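Local structure of glutathione transferase (Lolium rigidum, 6ZB6) at residues Val117-Leu121 against Thr131-Val136. The protein probably catalyses the conjugation of glutathione to electrophilic xenobiotics, as phi class glutathione transferases do, and is probably involved in herbicide resistance. Numbering follows the deposited sequence.
Sequences VYQCL and TDEKVV. With GTB (S-(p-nitrobenzyl)glutathione), chain G.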
# COMPACT_ATOMS: atom_id res chain seq x y z
N VAL A 117 -6.69 6.57 9.18
CA VAL A 117 -7.24 5.24 8.93
C VAL A 117 -7.35 4.46 10.23
O VAL A 117 -8.37 3.82 10.51
CB VAL A 117 -6.40 4.49 7.88
CG1 VAL A 117 -6.87 3.05 7.76
CG2 VAL A 117 -6.48 5.21 6.54
N TYR A 118 -6.28 4.49 11.04
CA TYR A 118 -6.30 3.81 12.34
C TYR A 118 -7.43 4.32 13.21
O TYR A 118 -8.21 3.54 13.76
CB TYR A 118 -4.96 4.01 13.06
CG TYR A 118 -3.93 2.96 12.73
CD1 TYR A 118 -3.87 1.77 13.44
CD2 TYR A 118 -3.01 3.16 11.70
CE1 TYR A 118 -2.92 0.81 13.14
CE2 TYR A 118 -2.06 2.21 11.39
CZ TYR A 118 -2.02 1.03 12.11
OH TYR A 118 -1.07 0.09 11.79
N GLN A 119 -7.52 5.64 13.36
CA GLN A 119 -8.47 6.20 14.32
C GLN A 119 -9.91 6.06 13.85
O GLN A 119 -10.81 5.91 14.68
CB GLN A 119 -8.14 7.67 14.57
CG GLN A 119 -6.82 7.91 15.28
CD GLN A 119 -6.82 7.37 16.69
OE1 GLN A 119 -7.87 7.23 17.31
NE2 GLN A 119 -5.63 7.06 17.21
N CYS A 120 -10.15 6.10 12.53
CA CYS A 120 -11.51 6.12 12.02
C CYS A 120 -12.01 4.74 11.61
O CYS A 120 -13.22 4.50 11.63
CB CYS A 120 -11.60 7.06 10.81
SG CYS A 120 -11.40 8.81 11.19
N LEU A 121 -11.10 3.81 11.28
CA LEU A 121 -11.46 2.49 10.77
C LEU A 121 -10.92 1.37 11.65
O LEU A 121 -11.72 0.64 12.26
CB LEU A 121 -10.95 2.34 9.33
CG LEU A 121 -11.94 2.52 8.19
CD1 LEU A 121 -11.36 1.90 6.92
CD2 LEU A 121 -13.27 1.88 8.56
N THR A 131 -12.73 6.33 18.36
CA THR A 131 -11.91 7.26 17.59
C THR A 131 -11.45 8.42 18.45
O THR A 131 -12.26 9.08 19.11
CB THR A 131 -12.70 7.77 16.39
OG1 THR A 131 -12.91 6.70 15.45
CG2 THR A 131 -11.98 8.94 15.69
N ASP A 132 -10.14 8.69 18.45
CA ASP A 132 -9.60 9.87 19.10
C ASP A 132 -9.62 11.01 18.09
O ASP A 132 -8.73 11.13 17.26
CB ASP A 132 -8.19 9.59 19.61
CG ASP A 132 -7.65 10.72 20.46
OD1 ASP A 132 -8.26 11.81 20.42
OD2 ASP A 132 -6.63 10.53 21.16
N GLU A 133 -10.64 11.87 18.18
CA GLU A 133 -10.79 12.92 17.18
C GLU A 133 -9.69 13.97 17.24
O GLU A 133 -9.49 14.69 16.26
CB GLU A 133 -12.16 13.60 17.31
CG GLU A 133 -13.36 12.67 17.11
CD GLU A 133 -13.56 12.23 15.66
OE1 GLU A 133 -12.83 12.71 14.76
OE2 GLU A 133 -14.45 11.39 15.42
N LYS A 134 -8.95 14.08 18.35
CA LYS A 134 -7.87 15.06 18.35
C LYS A 134 -6.66 14.53 17.58
O LYS A 134 -5.97 15.30 16.91
CB LYS A 134 -7.49 15.46 19.78
CG LYS A 134 -6.88 14.38 20.64
CD LYS A 134 -5.83 14.92 21.60
CE LYS A 134 -5.45 13.85 22.64
NZ LYS A 134 -5.32 12.50 22.03
N VAL A 135 -6.40 13.22 17.64
CA VAL A 135 -5.39 12.63 16.77
C VAL A 135 -5.79 12.82 15.31
O VAL A 135 -4.96 13.14 14.45
CB VAL A 135 -5.16 11.14 17.10
CG1 VAL A 135 -4.13 10.54 16.15
CG2 VAL A 135 -4.72 10.94 18.54
N VAL A 136 -7.08 12.63 15.01
CA VAL A 136 -7.56 12.80 13.64
C VAL A 136 -7.36 14.24 13.18
O VAL A 136 -6.82 14.49 12.09
CB VAL A 136 -9.04 12.39 13.55
CG1 VAL A 136 -9.66 12.85 12.23
CG2 VAL A 136 -9.16 10.89 13.73
N1 GTB G . 6.79 -2.40 7.98
CA1 GTB G . 5.98 -3.61 7.98
C1 GTB G . 5.66 -4.01 6.53
O11 GTB G . 5.44 -3.12 5.65
O12 GTB G . 5.62 -5.22 6.19
CB1 GTB G . 4.69 -3.31 8.76
CG1 GTB G . 3.82 -4.56 8.75
CD1 GTB G . 2.64 -4.42 9.70
OE1 GTB G . 2.47 -3.43 10.34
N2 GTB G . 1.72 -5.53 9.79
CA2 GTB G . 0.60 -5.38 10.70
C2 GTB G . 0.75 -6.42 11.81
O2 GTB G . 1.08 -7.54 11.58
CB2 GTB G . -0.71 -5.60 9.94
SG2 GTB G . -0.91 -4.24 8.72
N3 GTB G . 0.51 -6.02 13.17
CA3 GTB G . 0.65 -7.00 14.22
C3 GTB G . 1.68 -6.54 15.25
O31 GTB G . 1.66 -7.04 16.41
O32 GTB G . 2.54 -5.68 14.95
C' GTB G . -1.16 -2.69 9.64
C1' GTB G . -2.42 -2.83 10.48
C2' GTB G . -2.33 -2.80 11.87
C3' GTB G . -3.47 -2.93 12.65
C4' GTB G . -4.71 -3.08 12.04
N41 GTB G . -5.91 -3.22 12.86
O41 GTB G . -5.86 -3.07 14.25
O42 GTB G . -6.93 -3.46 12.33
C5' GTB G . -4.80 -3.11 10.65
C6' GTB G . -3.66 -2.99 9.87
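A helical turn that lines a ligand pocket with one face can hold a neighbouring helix with another, and the pocket wall beside the nitrobenzyl group in this phi class transferase, consistent with the electrophile-binding site, is an example. Y118 belongs to the pocket of S-(p-nitrobenzyl)glutathione: its OH lies 3.2 Å from C2' of the nitrobenzyl ring, and its own ring meets that of F122 edge-to-face. One residue on, Q119 turns toward 131-136 and bonds there through both backbone and side chain. Q119 O accepts a very short hydrogen bond from T131 OG1 (2.4 Å), and Q119 OE1 accepts one from D132 N (2.9 Å, nearly straight at 161°). Both bonds tie helix 92-127 to the end of the loop leading into helix 133-156, its neighbour in the all-helical C-terminal domain of the glutathione transferase fold. D132 is the N-cap of the second helix: its OD1 accepts from the backbone N of K134 (3.1 Å), a capping bond, and its OD2 forms a salt bridge with K134 NZ (2.5 Å). The first turn of 133-156 adds apolar contacts, V135 CG1 to Q119 CG (3.9 Å) and V136 CG2 to Q119 CB (3.5 Å). V136 CG2 also touches C120 SG at 4.0 Å, beside T182 and P183, which lie against C120 from the loop after helix 173-179.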